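Local coordinates for Obg-like ATPase 1 (Schizosaccharomyces pombe, PDB 1NI3), which hydrolyses ATP, and GTP less efficiently, with magnesium as cofactor, and negatively regulates the G2/M transition of the cell cycle, at residues A[108-113]-A[149-154]; A[156-161]-A[219-224]; A[160-165]-A[187-192]. All blocks are in the same frame, centred on the assembly; numbering follows the deposited sequence.

How the contacts relate
The chain forms the short helix 107-113, crosses the sheet as strand 118-124 and enters the long helix 140-168; contact 1 closes that first loop by setting 108-113 against 149-154. Further along the same helix, 156-161 and 160-165 follow and overlap at E160 and K161. From there the chain turns back as helix 179-199, and contact 3 closes this helical hairpin. Contact 2 closes a longer loop from nearly the same starting point, after helix 210-217, so contact 3 lies within its span. L222 of contact 2 packs on L110 and V113 of contact 1, while V159 touches I189 of contact 3, joining the nucleotide-binding domain to the helical hairpin.

Contact 1 (A[108-113]-A[149-154]); sequences AFLSHV and DELLIK
L110 pushes its two methyl branches into helix 149-154 and alone carries the side of helix 108-113 in this contact. Its CG is anti to the carbonyl carbon (chi1 -72°), which places the branched end among three side chains within about one turn. CD2 meets CD2 of L151 at 3.5 Å, the two leucines approaching at a slant. CD1 takes the other direction: it lies 3.7 Å from CG of K154, on the aliphatic part of that lysine, and 3.8 Å from OE2 of E150.

A leucine suits this place because its forked end can serve an apolar partner with one branch and the methylenes of charged residues with the other. E150 arrives from the opposite direction, its CG anti to the backbone N (chi1 166°) and the chain extended beyond it, so that the carboxylate passes L110 and reaches the backbone just before the short helix. There OE1 accepts from L105 N and OE2 from G106 N. The NZ of K154 bonds to N107 OD1.

The axes of the two segments cross at -74° and come no closer than 12.2 Å. The E150 side chain is about 10 Å from that of K33, a predicted ATP-binding residue. Helix 107-113 of the G domain is thus joined to helix 140-168 and sits between it and strand 22-27, on whose V26 F109 and V113 pack.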
ATOM      1  N   ALA A 108       2.859   0.366  21.504  1.00 55.70           N
ATOM      2  CA  ALA A 108       3.751   1.332  20.877  1.00 54.56           C
ATOM      3  C   ALA A 108       3.844   1.053  19.380  1.00 53.85           C
ATOM      4  O   ALA A 108       3.617   1.939  18.551  1.00 51.62           O
ATOM      5  CB  ALA A 108       5.135   1.262  21.507  1.00 54.20           C
ATOM      6  N   PHE A 109       4.195  -0.191  19.056  1.00 53.33           N
ATOM      7  CA  PHE A 109       4.317  -0.636  17.674  1.00 49.67           C
ATOM      8  C   PHE A 109       3.073  -0.201  16.919  1.00 46.57           C
ATOM      9  O   PHE A 109       3.152   0.390  15.851  1.00 47.37           O
ATOM     10  CB  PHE A 109       4.437  -2.157  17.623  1.00 49.73           C
ATOM     11  CG  PHE A 109       4.839  -2.679  16.280  1.00 51.30           C
ATOM     12  CD1 PHE A 109       6.161  -2.592  15.858  1.00 52.92           C
ATOM     13  CD2 PHE A 109       3.896  -3.225  15.420  1.00 52.38           C
ATOM     14  CE1 PHE A 109       6.543  -3.039  14.593  1.00 52.12           C
ATOM     15  CE2 PHE A 109       4.266  -3.672  14.156  1.00 53.10           C
ATOM     16  CZ  PHE A 109       5.597  -3.578  13.743  1.00 52.81           C
ATOM     17  N   LEU A 110       1.920  -0.501  17.488  1.00 41.68           N
ATOM     18  CA  LEU A 110       0.683  -0.107  16.864  1.00 38.59           C
ATOM     19  C   LEU A 110       0.524   1.398  16.740  1.00 37.46           C
ATOM     20  O   LEU A 110       0.049   1.882  15.720  1.00 40.64           O
ATOM     21  CB  LEU A 110      -0.508  -0.692  17.613  1.00 36.11           C
ATOM     22  CG  LEU A 110      -0.700  -2.197  17.453  1.00 35.98           C
ATOM     23  CD1 LEU A 110      -1.915  -2.628  18.243  1.00 38.06           C
ATOM     24  CD2 LEU A 110      -0.874  -2.540  15.986  1.00 37.30           C
ATOM     25  N   SER A 111       0.917   2.155  17.757  1.00 36.97           N
ATOM     26  CA  SER A 111       0.764   3.609  17.667  1.00 35.44           C
ATOM     27  C   SER A 111       1.365   4.197  16.388  1.00 33.69           C
ATOM     28  O   SER A 111       0.926   5.236  15.924  1.00 32.12           O
ATOM     29  CB  SER A 111       1.343   4.316  18.911  1.00 33.29           C
ATOM     30  OG  SER A 111       2.754   4.442  18.836  1.00 32.14           O
ATOM     31  N   HIS A 112       2.351   3.509  15.823  1.00 37.20           N
ATOM     32  CA  HIS A 112       3.020   3.938  14.589  1.00 39.82           C
ATOM     33  C   HIS A 112       2.339   3.399  13.353  1.00 38.85           C
ATOM     34  O   HIS A 112       2.352   4.016  12.290  1.00 40.05           O
ATOM     35  CB  HIS A 112       4.469   3.469  14.574  1.00 43.07           C
ATOM     36  CG  HIS A 112       5.376   4.323  15.392  1.00 46.50           C
ATOM     37  ND1 HIS A 112       5.640   5.628  15.064  1.00 48.72           N
ATOM     38  CD2 HIS A 112       6.039   4.068  16.545  1.00 44.90           C
ATOM     39  CE1 HIS A 112       6.434   6.155  15.990  1.00 50.21           C
ATOM     40  NE2 HIS A 112       6.684   5.230  16.892  1.00 49.97           N
ATOM     41  N   VAL A 113       1.772   2.216  13.499  1.00 36.53           N
ATOM     42  CA  VAL A 113       1.057   1.584  12.412  1.00 36.71           C
ATOM     43  C   VAL A 113      -0.119   2.474  12.023  1.00 40.47           C
ATOM     44  O   VAL A 113      -0.438   2.623  10.842  1.00 42.47           O
ATOM     45  CB  VAL A 113       0.537   0.209  12.843  1.00 33.07           C
ATOM     46  CG1 VAL A 113      -0.514  -0.287  11.862  1.00 31.09           C
ATOM     47  CG2 VAL A 113       1.689  -0.771  12.915  1.00 32.74           C
ATOM     48  N   ASP A 149      -6.219 -10.805  16.133  1.00 48.79           N
ATOM     49  CA  ASP A 149      -6.917 -10.640  17.405  1.00 48.06           C
ATOM     50  C   ASP A 149      -6.457  -9.393  18.133  1.00 44.74           C
ATOM     51  O   ASP A 149      -7.268  -8.683  18.737  1.00 44.53           O
ATOM     52  CB  ASP A 149      -6.709 -11.873  18.274  1.00 52.16           C
ATOM     53  CG  ASP A 149      -7.219 -13.120  17.610  1.00 57.72           C
ATOM     54  OD1 ASP A 149      -8.408 -13.128  17.205  1.00 60.19           O
ATOM     55  OD2 ASP A 149      -6.438 -14.086  17.483  1.00 61.39           O
ATOM     56  N   GLU A 150      -5.159  -9.117  18.082  1.00 39.31           N
ATOM     57  CA  GLU A 150      -4.657  -7.918  18.730  1.00 38.29           C
ATOM     58  C   GLU A 150      -5.310  -6.731  18.031  1.00 38.24           C
ATOM     59  O   GLU A 150      -5.871  -5.856  18.691  1.00 40.36           O
ATOM     60  CB  GLU A 150      -3.123  -7.844  18.633  1.00 36.68           C
ATOM     61  CG  GLU A 150      -2.543  -6.476  18.982  1.00 38.74           C
ATOM     62  CD  GLU A 150      -1.045  -6.516  19.261  1.00 42.74           C
ATOM     63  OE1 GLU A 150      -0.355  -7.372  18.669  1.00 42.06           O
ATOM     64  OE2 GLU A 150      -0.551  -5.692  20.066  1.00 43.55           O
ATOM     65  N   LEU A 151      -5.274  -6.709  16.700  1.00 35.82           N
ATOM     66  CA  LEU A 151      -5.872  -5.586  15.991  1.00 37.06           C
ATOM     67  C   LEU A 151      -7.355  -5.444  16.324  1.00 39.16           C
ATOM     68  O   LEU A 151      -7.831  -4.352  16.649  1.00 37.88           O
ATOM     69  CB  LEU A 151      -5.672  -5.717  14.474  1.00 35.55           C
ATOM     70  CG  LEU A 151      -4.211  -5.756  14.020  1.00 33.96           C
ATOM     71  CD1 LEU A 151      -4.151  -5.610  12.520  1.00 29.39           C
ATOM     72  CD2 LEU A 151      -3.408  -4.650  14.695  1.00 34.31           C
ATOM     73  N   LEU A 152      -8.083  -6.550  16.263  1.00 41.19           N
ATOM     74  CA  LEU A 152      -9.508  -6.526  16.569  1.00 43.51           C
ATOM     75  C   LEU A 152      -9.770  -5.951  17.957  1.00 46.10           C
ATOM     76  O   LEU A 152     -10.650  -5.097  18.121  1.00 48.16           O
ATOM     77  CB  LEU A 152     -10.079  -7.928  16.493  1.00 41.20           C
ATOM     78  CG  LEU A 152     -10.101  -8.400  15.053  1.00 39.22           C
ATOM     79  CD1 LEU A 152     -10.468  -9.863  15.007  1.00 40.51           C
ATOM     80  CD2 LEU A 152     -11.086  -7.544  14.257  1.00 36.66           C
ATOM     81  N   ILE A 153      -9.017  -6.402  18.957  1.00 45.01           N
ATOM     82  CA  ILE A 153      -9.231  -5.878  20.290  1.00 46.07           C
ATOM     83  C   ILE A 153      -9.098  -4.368  20.302  1.00 45.26           C
ATOM     84  O   ILE A 153     -10.005  -3.664  20.767  1.00 43.93           O
ATOM     85  CB  ILE A 153      -8.261  -6.496  21.283  1.00 49.61           C
ATOM     86  CG1 ILE A 153      -8.480  -8.004  21.335  1.00 52.68           C
ATOM     87  CG2 ILE A 153      -8.519  -5.935  22.678  1.00 47.64           C
ATOM     88  CD1 ILE A 153      -9.890  -8.371  21.788  1.00 56.05           C
ATOM     89  N   LYS A 154      -7.979  -3.862  19.796  1.00 42.23           N
ATOM     90  CA  LYS A 154      -7.793  -2.418  19.751  1.00 43.18           C
ATOM     91  C   LYS A 154      -9.014  -1.706  19.171  1.00 42.60           C
ATOM     92  O   LYS A 154      -9.695  -0.966  19.874  1.00 40.07           O
ATOM     93  CB  LYS A 154      -6.553  -2.071  18.935  1.00 46.25           C
ATOM     94  CG  LYS A 154      -5.295  -2.127  19.748  1.00 49.96           C
ATOM     95  CD  LYS A 154      -5.365  -1.090  20.851  1.00 54.57           C
ATOM     96  CE  LYS A 154      -4.181  -1.178  21.792  1.00 54.75           C
ATOM     97  NZ  LYS A 154      -4.212  -0.042  22.751  1.00 58.59           N
TER

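Contact 2 (A[156-161]-A[219-224])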
ATOM      1  N   ALA A 156     -11.847  -2.666  18.669  1.00 45.55           N
ATOM      2  CA  ALA A 156     -13.003  -2.988  19.490  1.00 44.30           C
ATOM      3  C   ALA A 156     -13.054  -2.042  20.666  1.00 45.15           C
ATOM      4  O   ALA A 156     -14.080  -1.416  20.940  1.00 44.06           O
ATOM      5  CB  ALA A 156     -12.903  -4.408  19.981  1.00 46.12           C
ATOM      6  N   GLU A 157     -11.932  -1.939  21.367  1.00 46.81           N
ATOM      7  CA  GLU A 157     -11.850  -1.040  22.503  1.00 48.06           C
ATOM      8  C   GLU A 157     -12.104   0.385  22.030  1.00 48.15           C
ATOM      9  O   GLU A 157     -12.960   1.063  22.581  1.00 49.48           O
ATOM     10  CB  GLU A 157     -10.483  -1.161  23.169  1.00 51.54           C
ATOM     11  CG  GLU A 157     -10.388  -2.397  24.070  1.00 58.18           C
ATOM     12  CD  GLU A 157      -8.962  -2.746  24.464  1.00 60.79           C
ATOM     13  OE1 GLU A 157      -8.135  -1.820  24.637  1.00 63.29           O
ATOM     14  OE2 GLU A 157      -8.685  -3.949  24.645  1.00 59.53           O
ATOM     15  N   PHE A 158     -11.394   0.830  20.997  1.00 48.30           N
ATOM     16  CA  PHE A 158     -11.589   2.176  20.496  1.00 47.28           C
ATOM     17  C   PHE A 158     -13.047   2.479  20.256  1.00 47.22           C
ATOM     18  O   PHE A 158     -13.550   3.509  20.673  1.00 47.25           O
ATOM     19  CB  PHE A 158     -10.836   2.389  19.193  1.00 48.85           C
ATOM     20  CG  PHE A 158     -10.985   3.774  18.648  1.00 53.42           C
ATOM     21  CD1 PHE A 158     -10.115   4.785  19.042  1.00 56.26           C
ATOM     22  CD2 PHE A 158     -12.000   4.078  17.747  1.00 56.73           C
ATOM     23  CE1 PHE A 158     -10.246   6.092  18.540  1.00 57.30           C
ATOM     24  CE2 PHE A 158     -12.145   5.380  17.237  1.00 59.02           C
ATOM     25  CZ  PHE A 158     -11.260   6.391  17.637  1.00 57.09           C
ATOM     26  N   VAL A 159     -13.721   1.579  19.560  1.00 49.41           N
ATOM     27  CA  VAL A 159     -15.133   1.768  19.270  1.00 52.42           C
ATOM     28  C   VAL A 159     -15.898   1.875  20.581  1.00 53.96           C
ATOM     29  O   VAL A 159     -16.616   2.850  20.819  1.00 54.20           O
ATOM     30  CB  VAL A 159     -15.694   0.595  18.445  1.00 52.64           C
ATOM     31  CG1 VAL A 159     -17.191   0.746  18.270  1.00 50.89           C
ATOM     32  CG2 VAL A 159     -14.998   0.559  17.093  1.00 53.86           C
ATOM     33  N   GLU A 160     -15.736   0.863  21.430  1.00 55.48           N
ATOM     34  CA  GLU A 160     -16.390   0.813  22.742  1.00 57.62           C
ATOM     35  C   GLU A 160     -16.347   2.195  23.405  1.00 55.87           C
ATOM     36  O   GLU A 160     -17.386   2.750  23.773  1.00 54.09           O
ATOM     37  CB  GLU A 160     -15.675  -0.220  23.624  1.00 64.02           C
ATOM     38  CG  GLU A 160     -16.294  -0.467  25.011  1.00 68.04           C
ATOM     39  CD  GLU A 160     -17.642  -1.163  24.955  1.00 71.53           C
ATOM     40  OE1 GLU A 160     -18.016  -1.795  25.969  1.00 72.13           O
ATOM     41  OE2 GLU A 160     -18.341  -1.058  23.915  1.00 71.40           O
ATOM     42  N   LYS A 161     -15.143   2.741  23.538  1.00 54.24           N
ATOM     43  CA  LYS A 161     -14.962   4.043  24.154  1.00 54.74           C
ATOM     44  C   LYS A 161     -15.663   5.125  23.363  1.00 54.80           C
ATOM     45  O   LYS A 161     -16.476   5.877  23.896  1.00 54.66           O
ATOM     46  CB  LYS A 161     -13.465   4.356  24.295  1.00 56.31           C
ATOM     47  CG  LYS A 161     -13.155   5.618  25.095  1.00 60.77           C
ATOM     48  CD  LYS A 161     -13.379   6.879  24.263  1.00 67.84           C
ATOM     49  CE  LYS A 161     -13.298   8.169  25.079  1.00 66.99           C
ATOM     50  NZ  LYS A 161     -13.371   9.381  24.194  1.00 62.95           N
ATOM     51  N   LEU A 219     -12.897   6.815  12.000  1.00 36.65           N
ATOM     52  CA  LEU A 219     -12.382   6.139  13.183  1.00 40.32           C
ATOM     53  C   LEU A 219     -10.944   5.657  13.039  1.00 41.37           C
ATOM     54  O   LEU A 219     -10.345   5.159  13.998  1.00 43.85           O
ATOM     55  CB  LEU A 219     -13.268   4.951  13.543  1.00 40.59           C
ATOM     56  CG  LEU A 219     -14.754   5.246  13.730  1.00 40.35           C
ATOM     57  CD1 LEU A 219     -15.474   3.956  14.060  1.00 39.03           C
ATOM     58  CD2 LEU A 219     -14.945   6.274  14.827  1.00 37.82           C
ATOM     59  N   TYR A 220     -10.399   5.804  11.838  1.00 39.54           N
ATOM     60  CA  TYR A 220      -9.032   5.388  11.543  1.00 37.53           C
ATOM     61  C   TYR A 220      -8.675   4.045  12.182  1.00 39.91           C
ATOM     62  O   TYR A 220      -7.598   3.877  12.769  1.00 44.23           O
ATOM     63  CB  TYR A 220      -8.059   6.482  11.995  1.00 30.67           C
ATOM     64  CG  TYR A 220      -8.424   7.828  11.431  1.00 27.88           C
ATOM     65  CD1 TYR A 220      -9.477   8.553  11.963  1.00 24.52           C
ATOM     66  CD2 TYR A 220      -7.782   8.333  10.294  1.00 27.15           C
ATOM     67  CE1 TYR A 220      -9.887   9.740  11.384  1.00 24.45           C
ATOM     68  CE2 TYR A 220      -8.194   9.524   9.706  1.00 25.60           C
ATOM     69  CZ  TYR A 220      -9.251  10.222  10.259  1.00 28.04           C
ATOM     70  OH  TYR A 220      -9.675  11.399   9.688  1.00 35.10           O
ATOM     71  N   LEU A 221      -9.578   3.079  12.046  1.00 38.49           N
ATOM     72  CA  LEU A 221      -9.366   1.758  12.634  1.00 36.58           C
ATOM     73  C   LEU A 221      -8.167   1.023  12.042  1.00 36.64           C
ATOM     74  O   LEU A 221      -7.877   1.136  10.857  1.00 40.40           O
ATOM     75  CB  LEU A 221     -10.621   0.902  12.458  1.00 33.75           C
ATOM     76  CG  LEU A 221     -11.900   1.491  13.054  1.00 32.90           C
ATOM     77  CD1 LEU A 221     -13.067   0.557  12.809  1.00 30.14           C
ATOM     78  CD2 LEU A 221     -11.699   1.719  14.538  1.00 33.86           C
ATOM     79  N   LEU A 222      -7.475   0.277  12.887  1.00 37.53           N
ATOM     80  CA  LEU A 222      -6.322  -0.488  12.459  1.00 38.97           C
ATOM     81  C   LEU A 222      -6.777  -1.518  11.436  1.00 40.85           C
ATOM     82  O   LEU A 222      -6.180  -1.700  10.369  1.00 41.40           O
ATOM     83  CB  LEU A 222      -5.706  -1.212  13.656  1.00 38.31           C
ATOM     84  CG  LEU A 222      -4.661  -0.427  14.443  1.00 39.92           C
ATOM     85  CD1 LEU A 222      -4.558  -0.961  15.854  1.00 40.57           C
ATOM     86  CD2 LEU A 222      -3.322  -0.514  13.724  1.00 40.66           C
ATOM     87  N   THR A 223      -7.876  -2.168  11.789  1.00 42.67           N
ATOM     88  CA  THR A 223      -8.496  -3.228  11.006  1.00 42.84           C
ATOM     89  C   THR A 223      -9.208  -2.748   9.720  1.00 44.54           C
ATOM     90  O   THR A 223      -9.901  -3.530   9.053  1.00 47.97           O
ATOM     91  CB  THR A 223      -9.468  -4.008  11.935  1.00 41.10           C
ATOM     92  OG1 THR A 223      -9.529  -5.379  11.546  1.00 42.75           O
ATOM     93  CG2 THR A 223     -10.858  -3.399  11.918  1.00 39.98           C
ATOM     94  N   ALA A 224      -9.016  -1.474   9.376  1.00 42.21           N
ATOM     95  CA  ALA A 224      -9.586  -0.887   8.175  1.00 37.21           C
ATOM     96  C   ALA A 224      -8.563  -0.924   7.046  1.00 36.16           C
ATOM     97  O   ALA A 224      -8.916  -1.075   5.894  1.00 37.07           O
ATOM     98  CB  ALA A 224     -10.005   0.553   8.450  1.00 37.09           C
TER
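F158 is the first residue along 156-161 to touch the loop 219-224, and it carries most of the first segment's share. With CG anti to the backbone N (chi1 -179°), the ring swings out from helix 140-168 to the start of the loop. Its CE2 lies 3.8 Å from CD2 of L219, a methyl set in the plane of the ring, at its edge. The same CE2 is 3.7 Å from the backbone O of L219, which approaches obliquely, and the neighbouring CD2 of the ring is 4.0 Å from CD2 of L221. A flat, wide aromatic suits this position because it can reach two leucines two residues apart in the loop. Were the ring cut back to an alanine here, L219 and L221 would probably lose their aromatic partner and a gap would open between helix and loop.

V159 adds a lighter touch: its CG2 is 4.3 Å from CD2 of L221. A compact beta-branched residue fits here, since Y193 and L196 of helix 179-199 also press on it.

Y220 separates the two leucines with a positive phi of 41°, just beyond helix 210-217, a turn consistent with both flanking leucines reaching the long helix. Just before the segment, D155 fastens the loop by accepting from L222 N and T223 N. The arrangement is consistent with the helical insertion carried by the P-loop G domain of YchF/OLA1 proteins: the loop is tied to the long helix just before the chain re-enters the sheet as strand 227-232.

Contact 3 (A[160-165]-A[187-192])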
ATOM      1  N   GLU A 160     -15.736   0.863  21.430  1.00 55.48           N
ATOM      2  CA  GLU A 160     -16.390   0.813  22.742  1.00 57.62           C
ATOM      3  C   GLU A 160     -16.347   2.195  23.405  1.00 55.87           C
ATOM      4  O   GLU A 160     -17.386   2.750  23.773  1.00 54.09           O
ATOM      5  CB  GLU A 160     -15.675  -0.220  23.624  1.00 64.02           C
ATOM      6  CG  GLU A 160     -16.294  -0.467  25.011  1.00 68.04           C
ATOM      7  CD  GLU A 160     -17.642  -1.163  24.955  1.00 71.53           C
ATOM      8  OE1 GLU A 160     -18.016  -1.795  25.969  1.00 72.13           O
ATOM      9  OE2 GLU A 160     -18.341  -1.058  23.915  1.00 71.40           O
ATOM     10  N   LYS A 161     -15.143   2.741  23.538  1.00 54.24           N
ATOM     11  CA  LYS A 161     -14.962   4.043  24.154  1.00 54.74           C
ATOM     12  C   LYS A 161     -15.663   5.125  23.363  1.00 54.80           C
ATOM     13  O   LYS A 161     -16.476   5.877  23.896  1.00 54.66           O
ATOM     14  CB  LYS A 161     -13.465   4.356  24.295  1.00 56.31           C
ATOM     15  CG  LYS A 161     -13.155   5.618  25.095  1.00 60.77           C
ATOM     16  CD  LYS A 161     -13.379   6.879  24.263  1.00 67.84           C
ATOM     17  CE  LYS A 161     -13.298   8.169  25.079  1.00 66.99           C
ATOM     18  NZ  LYS A 161     -13.371   9.381  24.194  1.00 62.95           N
ATOM     19  N   HIS A 162     -15.348   5.209  22.081  1.00 56.14           N
ATOM     20  CA  HIS A 162     -15.969   6.224  21.228  1.00 57.14           C
ATOM     21  C   HIS A 162     -17.491   6.101  21.284  1.00 59.14           C
ATOM     22  O   HIS A 162     -18.206   7.103  21.362  1.00 57.27           O
ATOM     23  CB  HIS A 162     -15.485   6.067  19.782  1.00 54.82           C
ATOM     24  CG  HIS A 162     -15.980   7.130  18.867  1.00 50.84           C
ATOM     25  ND1 HIS A 162     -17.280   7.180  18.423  1.00 50.55           N
ATOM     26  CD2 HIS A 162     -15.362   8.225  18.355  1.00 48.51           C
ATOM     27  CE1 HIS A 162     -17.450   8.260  17.682  1.00 47.76           C
ATOM     28  NE2 HIS A 162     -16.298   8.910  17.629  1.00 49.29           N
ATOM     29  N   LEU A 163     -17.974   4.861  21.248  1.00 62.58           N
ATOM     30  CA  LEU A 163     -19.406   4.583  21.312  1.00 66.21           C
ATOM     31  C   LEU A 163     -19.932   5.059  22.661  1.00 70.50           C
ATOM     32  O   LEU A 163     -21.045   5.575  22.763  1.00 71.63           O
ATOM     33  CB  LEU A 163     -19.658   3.084  21.142  1.00 61.57           C
ATOM     34  CG  LEU A 163     -21.109   2.625  21.234  1.00 61.54           C
ATOM     35  CD1 LEU A 163     -21.998   3.508  20.378  1.00 61.45           C
ATOM     36  CD2 LEU A 163     -21.203   1.178  20.797  1.00 62.46           C
ATOM     37  N   GLU A 164     -19.120   4.875  23.696  1.00 74.43           N
ATOM     38  CA  GLU A 164     -19.485   5.315  25.034  1.00 79.69           C
ATOM     39  C   GLU A 164     -19.680   6.830  25.004  1.00 81.45           C
ATOM     40  O   GLU A 164     -20.582   7.362  25.646  1.00 82.06           O
ATOM     41  CB  GLU A 164     -18.375   4.951  26.024  1.00 83.69           C
ATOM     42  CG  GLU A 164     -18.073   6.029  27.064  1.00 88.48           C
ATOM     43  CD  GLU A 164     -16.603   6.073  27.460  1.00 92.04           C
ATOM     44  OE1 GLU A 164     -16.112   5.104  28.079  1.00 92.34           O
ATOM     45  OE2 GLU A 164     -15.933   7.082  27.144  1.00 95.35           O
ATOM     46  N   GLY A 165     -18.828   7.517  24.248  1.00 83.47           N
ATOM     47  CA  GLY A 165     -18.914   8.965  24.154  1.00 86.65           C
ATOM     48  C   GLY A 165     -20.184   9.480  23.504  1.00 88.85           C
ATOM     49  O   GLY A 165     -20.735  10.511  23.907  1.00 89.52           O
ATOM     50  N   ALA A 187     -26.112   4.087  15.867  1.00 64.57           N
ATOM     51  CA  ALA A 187     -26.632   2.789  15.462  1.00 62.00           C
ATOM     52  C   ALA A 187     -25.600   2.083  14.576  1.00 62.27           C
ATOM     53  O   ALA A 187     -25.453   0.856  14.630  1.00 61.69           O
ATOM     54  CB  ALA A 187     -27.933   2.959  14.707  1.00 62.26           C
ATOM     55  N   ILE A 188     -24.889   2.871  13.770  1.00 58.97           N
ATOM     56  CA  ILE A 188     -23.872   2.359  12.864  1.00 54.80           C
ATOM     57  C   ILE A 188     -22.618   1.979  13.643  1.00 54.03           C
ATOM     58  O   ILE A 188     -22.086   0.880  13.473  1.00 50.16           O
ATOM     59  CB  ILE A 188     -23.525   3.412  11.808  1.00 53.86           C
ATOM     60  CG1 ILE A 188     -24.774   3.702  10.980  1.00 54.47           C
ATOM     61  CG2 ILE A 188     -22.363   2.936  10.941  1.00 51.41           C
ATOM     62  CD1 ILE A 188     -24.613   4.796   9.959  1.00 57.80           C
ATOM     63  N   ILE A 189     -22.141   2.883  14.494  1.00 53.77           N
ATOM     64  CA  ILE A 189     -20.966   2.574  15.284  1.00 55.47           C
ATOM     65  C   ILE A 189     -21.243   1.266  16.011  1.00 57.58           C
ATOM     66  O   ILE A 189     -20.343   0.454  16.230  1.00 57.85           O
ATOM     67  CB  ILE A 189     -20.664   3.677  16.321  1.00 54.79           C
ATOM     68  CG1 ILE A 189     -19.716   4.710  15.721  1.00 52.53           C
ATOM     69  CG2 ILE A 189     -20.048   3.056  17.582  1.00 52.77           C
ATOM     70  CD1 ILE A 189     -20.246   5.396  14.517  1.00 54.82           C
ATOM     71  N   GLU A 190     -22.504   1.076  16.383  1.00 59.15           N
ATOM     72  CA  GLU A 190     -22.932  -0.123  17.084  1.00 60.84           C
ATOM     73  C   GLU A 190     -22.621  -1.353  16.233  1.00 59.15           C
ATOM     74  O   GLU A 190     -22.066  -2.334  16.728  1.00 58.69           O
ATOM     75  CB  GLU A 190     -24.433  -0.051  17.354  1.00 66.87           C
ATOM     76  CG  GLU A 190     -24.900  -0.829  18.578  1.00 75.86           C
ATOM     77  CD  GLU A 190     -24.327  -0.271  19.864  1.00 81.38           C
ATOM     78  OE1 GLU A 190     -23.319  -0.827  20.362  1.00 84.53           O
ATOM     79  OE2 GLU A 190     -24.880   0.733  20.370  1.00 83.83           O
ATOM     80  N   LYS A 191     -22.990  -1.295  14.956  1.00 58.06           N
ATOM     81  CA  LYS A 191     -22.735  -2.395  14.029  1.00 55.31           C
ATOM     82  C   LYS A 191     -21.235  -2.610  13.878  1.00 53.01           C
ATOM     83  O   LYS A 191     -20.771  -3.744  13.825  1.00 51.00           O
ATOM     84  CB  LYS A 191     -23.341  -2.092  12.651  1.00 57.54           C
ATOM     85  CG  LYS A 191     -24.857  -2.214  12.561  1.00 59.10           C
ATOM     86  CD  LYS A 191     -25.361  -1.845  11.156  1.00 60.88           C
ATOM     87  CE  LYS A 191     -24.713  -2.693  10.064  1.00 59.96           C
ATOM     88  NZ  LYS A 191     -25.050  -2.193   8.702  1.00 58.27           N
ATOM     89  N   VAL A 192     -20.484  -1.511  13.793  1.00 50.87           N
ATOM     90  CA  VAL A 192     -19.027  -1.578  13.658  1.00 48.06           C
ATOM     91  C   VAL A 192     -18.474  -2.403  14.819  1.00 50.16           C
ATOM     92  O   VAL A 192     -17.585  -3.237  14.628  1.00 51.21           O
ATOM     93  CB  VAL A 192     -18.394  -0.184  13.712  1.00 44.30           C
ATOM     94  CG1 VAL A 192     -16.890  -0.301  13.729  1.00 40.99           C
ATOM     95  CG2 VAL A 192     -18.852   0.622  12.515  1.00 43.48           C
TER
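L163 overlaps I189 from CB out to its CD1 branch: CD1 lies 3.4 Å from CG2 of the isoleucine, and CB of L163 is 3.6 Å from that same methyl. The two side chains slide past each other in opposite directions, so the isoleucine methyl rests along the leucine from its root to one branch. With CG anti to the backbone N (chi1 178°), L163 extends across the space between the helices. Its forked end divides the work, CD1 facing I189 while CD2 faces E190.

E190 reaches over from the next position of helix 187-192. Its chain bends at chi2 (64°), bringing the carboxylate across the leucine at about a right angle, with CD 3.6 Å from CD2 of L163. A glutamate suits this partly exposed rim, where its side chain can cover the leucine while the charged group stays at the margin.

H162 contributes more loosely, its ND1 4.4 Å from CG1 of I189 in an oblique approach; the ring also touches L219. I189 also meets I215 of helix 210-217, and V159 of the long helix touches the same CG2 methyl, a buried setting well matched to a branched aliphatic residue.

The helices run nearly antiparallel, at 163°, and the axes of the two segments approach to 10.0 Å, as expected of a helical hairpin. L163 and I189 form the centre of this contact, their CA atoms 6.5 Å apart, whereas H162 and E190 lie nearer its margins.

The chemistry is thus mainly apolar, without hydrogen bonds or salt bridges between the two segments. OE2 of E160, which has a long, weak ion pair with R167, is 6.1 Å from OE1 of E190, and their like charges would if anything disfavour closer approach. Cohesion here therefore probably rests on the burial of L163 and I189 rather than on electrostatic pairing.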